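Local coordinates for protein glucose dehydrogenase (Serratia sp. FS14, PDB 7CDY) that belongs to the glucose/sorbosone dehydrogenase family, enzymes built on a beta-propeller fold, and carries a bound calcium ion, at residues L285-R297 with E308-V322. Numbering follows the deposited sequence.
Sequences LFIGALAQKALIR and EERLLGDRGERIREV
R297 and E309 face each other as a hydrogen-bonded antiparallel pair, and their side chains show how an edge strand can be fastened by charge as well as by backbone bonds. With CG anti to the backbone N (chi1 -178°) and a bend further out at chi3, R297 brings NE to 2.6 Å from E309 OE1; its NH2 reaches the same oxygen. That oxygen lies in the guanidinium plane, whereas the carboxylate is turned 80° against it. Across the sheet R310 folds back at chi2 (-55°) alongside I296, whose CG1 lies over one face of its guanidinium. The edge of that group is doubly engaged: E308 OE1, which W261 also binds, accepts from NE and NH2, and Q292 OE1 lies 2.7 Å from R310 NH1, its amide nearly coplanar with the guanidinium. On the face that carries R297, L295 is apolar: its CB meets L312 CD1 at 4.0 Å and its CD1 meets V322 CG2.

In the turn between strands 285-289 and 294-297, L290 lies against two arginines. Its CD1 sits over one face of the R320 guanidinium, 3.7 Å from R320 NH1, while CB and CD2 face the guanidinium of R318; D335 forms salt bridges with both. Nearby, I319 N donates to A289 O at 3.2 Å from above the carbonyl plane, as A294 N approaches from the other face. The G1 bulge of K293 and A294 opposite A289 shapes this turn.

Strands 284-289 and 294-301 are the two central strands of a four-stranded antiparallel propeller blade, with 267-273 and 304-311 at its edges. From strand 304-311 the chain passes through the L312-R315 type I turn to strand 319-324, at the border of the adjoining sheet, next to strand 330-334.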
ATOM      1  N   LEU A 285      -8.474 -13.200  -1.428  1.00 13.11           N
ATOM      2  CA  LEU A 285      -7.758 -11.936  -1.319  1.00 11.78           C
ATOM      3  C   LEU A 285      -8.566 -11.042  -0.391  1.00 11.25           C
ATOM      4  O   LEU A 285      -9.758 -10.817  -0.623  1.00 11.07           O
ATOM      5  CB  LEU A 285      -7.632 -11.294  -2.701  1.00 13.14           C
ATOM      6  CG  LEU A 285      -7.084  -9.871  -2.750  1.00 11.50           C
ATOM      7  CD1 LEU A 285      -5.688  -9.844  -2.150  1.00 14.63           C
ATOM      8  CD2 LEU A 285      -7.074  -9.346  -4.182  1.00 15.97           C
ATOM      9  N   PHE A 286      -7.936 -10.565   0.669  1.00  9.79           N
ATOM     10  CA  PHE A 286      -8.602  -9.725   1.653  1.00  8.91           C
ATOM     11  C   PHE A 286      -8.173  -8.271   1.479  1.00  9.02           C
ATOM     12  O   PHE A 286      -6.982  -7.980   1.305  1.00 10.61           O
ATOM     13  CB  PHE A 286      -8.245 -10.202   3.060  1.00 12.61           C
ATOM     14  CG  PHE A 286      -8.890 -11.500   3.434  1.00 11.20           C
ATOM     15  CD1 PHE A 286      -8.282 -12.717   3.144  1.00 12.44           C
ATOM     16  CD2 PHE A 286     -10.118 -11.509   4.061  1.00 10.88           C
ATOM     17  CE1 PHE A 286      -8.887 -13.915   3.490  1.00 16.03           C
ATOM     18  CE2 PHE A 286     -10.728 -12.697   4.422  1.00 14.70           C
ATOM     19  CZ  PHE A 286     -10.105 -13.905   4.131  1.00 17.14           C
ATOM     20  N   ILE A 287      -9.146  -7.357   1.542  1.00 10.09           N
ATOM     21  CA  ILE A 287      -8.925  -5.936   1.291  1.00  9.89           C
ATOM     22  C   ILE A 287      -9.684  -5.132   2.336  1.00  8.60           C
ATOM     23  O   ILE A 287     -10.860  -5.400   2.586  1.00  9.44           O
ATOM     24  CB  ILE A 287      -9.410  -5.557  -0.123  1.00  8.99           C
ATOM     25  CG1 ILE A 287      -8.573  -6.283  -1.192  1.00 10.01           C
ATOM     26  CG2 ILE A 287      -9.394  -4.037  -0.316  1.00 10.74           C
ATOM     27  CD1 ILE A 287      -9.164  -6.191  -2.595  1.00 10.62           C
ATOM     28  N   GLY A 288      -9.045  -4.142   2.946  1.00  8.71           N
ATOM     29  CA  GLY A 288      -9.750  -3.307   3.901  1.00  9.74           C
ATOM     30  C   GLY A 288     -10.630  -2.277   3.212  1.00  8.21           C
ATOM     31  O   GLY A 288     -10.359  -1.840   2.093  1.00  9.30           O
ATOM     32  N   ALA A 289     -11.709  -1.890   3.897  1.00 10.03           N
ATOM     33  CA  ALA A 289     -12.580  -0.803   3.458  1.00 10.38           C
ATOM     34  C   ALA A 289     -12.567   0.288   4.523  1.00 10.17           C
ATOM     35  O   ALA A 289     -12.964   0.046   5.674  1.00 12.03           O
ATOM     36  CB  ALA A 289     -14.006  -1.294   3.191  1.00 11.26           C
ATOM     37  N   LEU A 290     -12.071   1.472   4.150  1.00  9.29           N
ATOM     38  CA  LEU A 290     -12.085   2.617   5.056  1.00 10.27           C
ATOM     39  C   LEU A 290     -13.481   3.221   5.170  1.00 11.19           C
ATOM     40  O   LEU A 290     -14.068   3.257   6.258  1.00 13.73           O
ATOM     41  CB  LEU A 290     -11.077   3.675   4.591  1.00 11.49           C
ATOM     42  CG  LEU A 290      -9.605   3.272   4.646  1.00 10.09           C
ATOM     43  CD1 LEU A 290      -8.763   4.240   3.802  1.00 11.24           C
ATOM     44  CD2 LEU A 290      -9.093   3.250   6.069  1.00  9.83           C
ATOM     45  N   ALA A 291     -14.041   3.685   4.052  1.00 11.37           N
ATOM     46  CA  ALA A 291     -15.317   4.390   4.102  1.00 13.04           C
ATOM     47  C   ALA A 291     -16.448   3.462   4.521  1.00 13.03           C
ATOM     48  O   ALA A 291     -17.334   3.870   5.287  1.00 14.95           O
ATOM     49  CB  ALA A 291     -15.613   5.030   2.747  1.00 13.53           C
ATOM     50  N   GLN A 292     -16.442   2.216   4.049  1.00 10.76           N
ATOM     51  CA  GLN A 292     -17.498   1.272   4.401  1.00 12.34           C
ATOM     52  C   GLN A 292     -17.203   0.481   5.671  1.00 12.39           C
ATOM     53  O   GLN A 292     -18.041  -0.327   6.085  1.00 13.06           O
ATOM     54  CB  GLN A 292     -17.842   0.354   3.218  1.00 13.07           C
ATOM     55  CG  GLN A 292     -18.688   1.063   2.168  1.00 12.43           C
ATOM     56  CD  GLN A 292     -18.917   0.238   0.921  1.00 11.80           C
ATOM     57  OE1 GLN A 292     -18.664  -0.966   0.903  1.00 17.94           O
ATOM     58  NE2 GLN A 292     -19.388   0.889  -0.143  1.00 12.61           N
ATOM     59  N   LYS A 293     -16.052   0.700   6.302  1.00 11.73           N
ATOM     60  CA  LYS A 293     -15.755   0.182   7.643  1.00 10.70           C
ATOM     61  C   LYS A 293     -15.939  -1.335   7.712  1.00 11.87           C
ATOM     62  O   LYS A 293     -16.731  -1.867   8.495  1.00 12.72           O
ATOM     63  CB  LYS A 293     -16.579   0.902   8.720  1.00 11.23           C
ATOM     64  CG  LYS A 293     -16.355   2.395   8.754  1.00 13.09           C
ATOM     65  CD  LYS A 293     -17.240   3.082   9.787  1.00 13.18           C
ATOM     66  CE  LYS A 293     -17.014   4.584   9.778  1.00 24.34           C
ATOM     67  NZ  LYS A 293     -17.822   5.264  10.829  1.00 29.52           N
ATOM     68  N   ALA A 294     -15.199  -2.039   6.863  1.00 11.14           N
ATOM     69  CA  ALA A 294     -15.399  -3.474   6.719  1.00 12.60           C
ATOM     70  C   ALA A 294     -14.154  -4.120   6.129  1.00 10.83           C
ATOM     71  O   ALA A 294     -13.192  -3.447   5.745  1.00 11.17           O
ATOM     72  CB  ALA A 294     -16.632  -3.782   5.860  1.00 12.87           C
ATOM     73  N   LEU A 295     -14.191  -5.444   6.070  1.00 10.44           N
ATOM     74  CA  LEU A 295     -13.162  -6.246   5.431  1.00  9.47           C
ATOM     75  C   LEU A 295     -13.790  -6.982   4.258  1.00 12.56           C
ATOM     76  O   LEU A 295     -14.829  -7.631   4.416  1.00 12.40           O
ATOM     77  CB  LEU A 295     -12.594  -7.242   6.438  1.00 11.28           C
ATOM     78  CG  LEU A 295     -11.502  -8.188   5.937  1.00 10.77           C
ATOM     79  CD1 LEU A 295     -10.235  -7.413   5.564  1.00 11.82           C
ATOM     80  CD2 LEU A 295     -11.198  -9.225   7.012  1.00 14.81           C
ATOM     81  N   ILE A 296     -13.182  -6.856   3.087  1.00 10.95           N
ATOM     82  CA  ILE A 296     -13.669  -7.475   1.862  1.00  9.80           C
ATOM     83  C   ILE A 296     -12.887  -8.756   1.629  1.00 11.35           C
ATOM     84  O   ILE A 296     -11.655  -8.766   1.744  1.00 11.01           O
ATOM     85  CB  ILE A 296     -13.492  -6.512   0.676  1.00 10.26           C
ATOM     86  CG1 ILE A 296     -14.340  -5.260   0.882  1.00 12.06           C
ATOM     87  CG2 ILE A 296     -13.821  -7.205  -0.631  1.00 12.67           C
ATOM     88  CD1 ILE A 296     -13.956  -4.110  -0.039  1.00 13.84           C
ATOM     89  N   ARG A 297     -13.587  -9.841   1.296  1.00 10.57           N
ATOM     90  CA  ARG A 297     -12.935 -11.085   0.905  1.00 11.46           C
ATOM     91  C   ARG A 297     -13.341 -11.436  -0.518  1.00 10.28           C
ATOM     92  O   ARG A 297     -14.527 -11.654  -0.795  1.00 13.19           O
ATOM     93  CB  ARG A 297     -13.308 -12.233   1.844  1.00 14.35           C
ATOM     94  CG  ARG A 297     -12.591 -13.526   1.481  1.00 14.78           C
ATOM     95  CD  ARG A 297     -12.870 -14.629   2.474  1.00 25.61           C
ATOM     96  NE  ARG A 297     -14.190 -15.207   2.283  1.00 21.93           N
ATOM     97  CZ  ARG A 297     -14.420 -16.331   1.613  1.00 31.29           C
ATOM     98  NH1 ARG A 297     -13.416 -16.994   1.059  1.00 32.16           N
ATOM     99  NH2 ARG A 297     -15.658 -16.790   1.493  1.00 30.77           N
ATOM    100  N   GLU A 308     -17.535 -11.993  -3.936  1.00 14.17           N
ATOM    101  CA  GLU A 308     -17.172 -10.924  -3.009  1.00 14.63           C
ATOM    102  C   GLU A 308     -17.995 -11.079  -1.735  1.00 12.62           C
ATOM    103  O   GLU A 308     -19.233 -11.055  -1.786  1.00 13.26           O
ATOM    104  CB  GLU A 308     -17.404  -9.539  -3.626  1.00 13.46           C
ATOM    105  CG  GLU A 308     -17.200  -8.414  -2.618  1.00 11.62           C
ATOM    106  CD  GLU A 308     -17.385  -7.026  -3.207  1.00 15.22           C
ATOM    107  OE1 GLU A 308     -17.293  -6.051  -2.431  1.00 16.70           O
ATOM    108  OE2 GLU A 308     -17.643  -6.904  -4.421  1.00 20.05           O
ATOM    109  N   GLU A 309     -17.315 -11.209  -0.601  1.00 12.93           N
ATOM    110  CA  GLU A 309     -17.929 -11.312   0.715  1.00 13.19           C
ATOM    111  C   GLU A 309     -17.529 -10.101   1.544  1.00 12.12           C
ATOM    112  O   GLU A 309     -16.466  -9.507   1.323  1.00 13.26           O
ATOM    113  CB  GLU A 309     -17.479 -12.601   1.458  1.00 17.19           C
ATOM    114  CG  GLU A 309     -18.016 -12.749   2.903  1.00 22.09           C
ATOM    115  CD  GLU A 309     -17.488 -13.968   3.665  1.00 28.78           C
ATOM    116  OE1 GLU A 309     -16.530 -14.619   3.204  1.00 33.55           O
ATOM    117  OE2 GLU A 309     -18.042 -14.277   4.745  1.00 29.67           O
ATOM    118  N   ARG A 310     -18.379  -9.737   2.500  1.00 12.47           N
ATOM    119  CA  ARG A 310     -18.130  -8.636   3.423  1.00 13.25           C
ATOM    120  C   ARG A 310     -18.104  -9.175   4.846  1.00 11.61           C
ATOM    121  O   ARG A 310     -19.007  -9.919   5.251  1.00 14.32           O
ATOM    122  CB  ARG A 310     -19.226  -7.564   3.303  1.00 13.86           C
ATOM    123  CG  ARG A 310     -19.334  -6.894   1.937  1.00 13.50           C
ATOM    124  CD  ARG A 310     -17.998  -6.302   1.497  1.00 13.87           C
ATOM    125  NE  ARG A 310     -18.093  -5.506   0.277  1.00 16.05           N
ATOM    126  CZ  ARG A 310     -18.440  -4.225   0.256  1.00 16.12           C
ATOM    127  NH1 ARG A 310     -18.742  -3.605   1.390  1.00 18.61           N
ATOM    128  NH2 ARG A 310     -18.480  -3.571  -0.900  1.00 17.22           N
ATOM    129  N   LEU A 311     -17.090  -8.771   5.612  1.00 11.64           N
ATOM    130  CA  LEU A 311     -16.904  -9.165   7.000  1.00 10.79           C
ATOM    131  C   LEU A 311     -16.724  -7.913   7.847  1.00 12.38           C
ATOM    132  O   LEU A 311     -16.305  -6.866   7.351  1.00 11.60           O
ATOM    133  CB  LEU A 311     -15.660 -10.071   7.178  1.00 15.57           C
ATOM    134  CG  LEU A 311     -15.591 -11.376   6.379  1.00 18.75           C
ATOM    135  CD1 LEU A 311     -15.122 -11.132   4.947  1.00 23.56           C
ATOM    136  CD2 LEU A 311     -14.642 -12.346   7.065  1.00 28.74           C
ATOM    137  N   LEU A 312     -17.020  -8.030   9.135  1.00 11.22           N
ATOM    138  CA  LEU A 312     -16.774  -6.970  10.156  1.00 12.48           C
ATOM    139  C   LEU A 312     -17.617  -5.714   9.930  1.00 12.12           C
ATOM    140  O   LEU A 312     -17.355  -4.743  10.535  1.00 12.73           O
ATOM    141  CB  LEU A 312     -15.289  -6.583  10.198  1.00 12.65           C
ATOM    142  CG  LEU A 312     -14.262  -7.707  10.259  1.00 15.17           C
ATOM    143  CD1 LEU A 312     -12.860  -7.150  10.440  1.00 17.12           C
ATOM    144  CD2 LEU A 312     -14.570  -8.698  11.356  1.00 18.76           C
ATOM    145  N   GLY A 313     -18.712  -5.832   9.189  1.00 13.25           N
ATOM    146  CA  GLY A 313     -19.585  -4.672   8.898  1.00 14.18           C
ATOM    147  C   GLY A 313     -20.344  -4.109  10.097  1.00 12.44           C
ATOM    148  O   GLY A 313     -20.868  -3.059   9.953  1.00 15.36           O
ATOM    149  N   ASP A 314     -20.423  -4.818  11.198  0.50 12.76           N
ATOM    150  CA  ASP A 314     -21.116  -4.343  12.417  0.50 15.78           C
ATOM    151  C   ASP A 314     -20.106  -3.784  13.429  0.50 16.13           C
ATOM    152  O   ASP A 314     -20.545  -3.262  14.435  0.50 18.00           O
ATOM    153  CB  ASP A 314     -21.749  -5.551  13.093  0.50 17.87           C
ATOM    154  CG  ASP A 314     -20.656  -6.494  13.566  0.50 26.92           C
ATOM    155  OD1 ASP A 314     -19.884  -6.941  12.747  0.50 23.42           O
ATOM    156  OD2 ASP A 314     -20.566  -6.707  14.757  0.50 40.21           O
ATOM    157  N   ARG A 315     -18.831  -3.674  13.070  1.00 13.09           N
ATOM    158  CA  ARG A 315     -17.876  -3.216  14.072  1.00 14.95           C
ATOM    159  C   ARG A 315     -17.595  -1.720  14.019  1.00 11.62           C
ATOM    160  O   ARG A 315     -17.138  -1.153  15.022  1.00 16.04           O
ATOM    161  CB  ARG A 315     -16.583  -4.028  13.987  1.00 15.77           C
ATOM    162  CG  ARG A 315     -16.790  -5.481  14.403  1.00 19.81           C
ATOM    163  CD  ARG A 315     -15.514  -6.288  14.285  1.00 21.40           C
ATOM    164  NE  ARG A 315     -14.402  -5.601  14.925  1.00 20.09           N
ATOM    165  CZ  ARG A 315     -14.063  -5.745  16.202  1.00 21.18           C
ATOM    166  NH1 ARG A 315     -14.739  -6.579  16.988  1.00 21.06           N
ATOM    167  NH2 ARG A 315     -13.043  -5.058  16.691  1.00 23.07           N
ATOM    168  N   GLY A 316     -17.858  -1.064  12.894  1.00 12.05           N
ATOM    169  CA  GLY A 316     -17.711   0.376  12.844  1.00 13.78           C
ATOM    170  C   GLY A 316     -16.286   0.877  12.777  1.00 12.51           C
ATOM    171  O   GLY A 316     -16.047   2.043  13.100  1.00 14.25           O
ATOM    172  N   GLU A 317     -15.340   0.045  12.342  1.00 12.18           N
ATOM    173  CA  GLU A 317     -13.932   0.416  12.271  1.00 12.55           C
ATOM    174  C   GLU A 317     -13.476   0.537  10.821  1.00 11.60           C
ATOM    175  O   GLU A 317     -13.766  -0.330   9.989  1.00 11.39           O
ATOM    176  CB  GLU A 317     -13.086  -0.605  13.034  1.00 13.70           C
ATOM    177  CG  GLU A 317     -13.398  -0.593  14.530  1.00 16.80           C
ATOM    178  CD  GLU A 317     -12.765  -1.726  15.322  1.00 18.32           C
ATOM    179  OE1 GLU A 317     -12.391  -1.478  16.491  1.00 21.00           O
ATOM    180  OE2 GLU A 317     -12.659  -2.855  14.816  1.00 18.83           O
ATOM    181  N   ARG A 318     -12.760   1.623  10.530  1.00 11.84           N
ATOM    182  CA  ARG A 318     -12.142   1.839   9.228  1.00 10.44           C
ATOM    183  C   ARG A 318     -10.926   0.932   9.099  1.00  9.42           C
ATOM    184  O   ARG A 318      -9.977   1.054   9.879  1.00 11.99           O
ATOM    185  CB  ARG A 318     -11.700   3.294   9.140  1.00 11.00           C
ATOM    186  CG  ARG A 318     -12.866   4.279   9.199  1.00 12.24           C
ATOM    187  CD  ARG A 318     -12.390   5.694   9.504  1.00 15.81           C
ATOM    188  NE  ARG A 318     -11.237   6.101   8.699  1.00 20.08           N
ATOM    189  CZ  ARG A 318     -11.320   6.570   7.457  1.00 18.06           C
ATOM    190  NH1 ARG A 318     -12.500   6.686   6.860  1.00 19.36           N
ATOM    191  NH2 ARG A 318     -10.218   6.918   6.804  1.00 20.61           N
ATOM    192  N   ILE A 319     -10.934   0.017   8.135  1.00  9.94           N
ATOM    193  CA  ILE A 319      -9.857  -0.967   8.015  1.00  9.89           C
ATOM    194  C   ILE A 319      -8.785  -0.424   7.074  1.00 10.13           C
ATOM    195  O   ILE A 319      -9.022  -0.265   5.873  1.00 10.13           O
ATOM    196  CB  ILE A 319     -10.371  -2.345   7.579  1.00  9.59           C
ATOM    197  CG1 ILE A 319     -11.452  -2.861   8.546  1.00 11.53           C
ATOM    198  CG2 ILE A 319      -9.210  -3.337   7.491  1.00 10.93           C
ATOM    199  CD1 ILE A 319     -11.064  -2.807  10.019  1.00 14.27           C
ATOM    200  N   ARG A 320      -7.611  -0.133   7.633  1.00  9.25           N
ATOM    201  CA  ARG A 320      -6.520   0.527   6.930  1.00  8.66           C
ATOM    202  C   ARG A 320      -5.475  -0.443   6.395  1.00  9.51           C
ATOM    203  O   ARG A 320      -4.862  -0.183   5.345  1.00  9.42           O
ATOM    204  CB  ARG A 320      -5.847   1.509   7.899  1.00  9.28           C
ATOM    205  CG  ARG A 320      -4.455   2.026   7.519  1.00  9.86           C
ATOM    206  CD  ARG A 320      -4.452   2.987   6.332  1.00 10.05           C
ATOM    207  NE  ARG A 320      -5.084   4.269   6.628  1.00 10.00           N
ATOM    208  CZ  ARG A 320      -5.430   5.157   5.699  1.00 12.45           C
ATOM    209  NH1 ARG A 320      -5.212   4.906   4.415  1.00 13.16           N
ATOM    210  NH2 ARG A 320      -6.012   6.293   6.052  1.00 14.36           N
ATOM    211  N   GLU A 321      -5.244  -1.552   7.091  1.00  8.38           N
ATOM    212  CA  GLU A 321      -4.145  -2.454   6.768  1.00  8.95           C
ATOM    213  C   GLU A 321      -4.615  -3.884   6.961  1.00  9.35           C
ATOM    214  O   GLU A 321      -5.407  -4.160   7.869  1.00 10.79           O
ATOM    215  CB  GLU A 321      -2.947  -2.195   7.707  1.00 10.56           C
ATOM    216  CG  GLU A 321      -1.755  -3.174   7.558  1.00 12.01           C
ATOM    217  CD  GLU A 321      -0.976  -2.965   6.263  1.00 11.75           C
ATOM    218  OE1 GLU A 321      -1.589  -2.972   5.175  1.00 11.82           O
ATOM    219  OE2 GLU A 321       0.264  -2.798   6.320  1.00 11.81           O
ATOM    220  N   VAL A 322      -4.152  -4.778   6.084  1.00 10.69           N
ATOM    221  CA  VAL A 322      -4.441  -6.208   6.160  1.00 10.89           C
ATOM    222  C   VAL A 322      -3.163  -6.973   5.860  1.00 10.19           C
ATOM    223  O   VAL A 322      -2.548  -6.763   4.808  1.00 11.11           O
ATOM    224  CB  VAL A 322      -5.485  -6.616   5.101  1.00 13.05           C
ATOM    225  CG1 VAL A 322      -5.899  -8.060   5.317  1.00 15.00           C
ATOM    226  CG2 VAL A 322      -6.700  -5.697   5.112  1.00 13.77           C
TER
HETATM  227  O   HOH W   1     -19.316  -0.860  -2.446  1.00 13.48           O
HETATM  228  O   HOH W   2     -20.595  -1.259   7.399  1.00 22.49           O
HETATM  229  O   HOH W   3     -18.706  -1.257  10.252  1.00 14.27           O
HETATM  230  O   HOH W   4     -17.971   4.162  13.309  1.00 36.56           O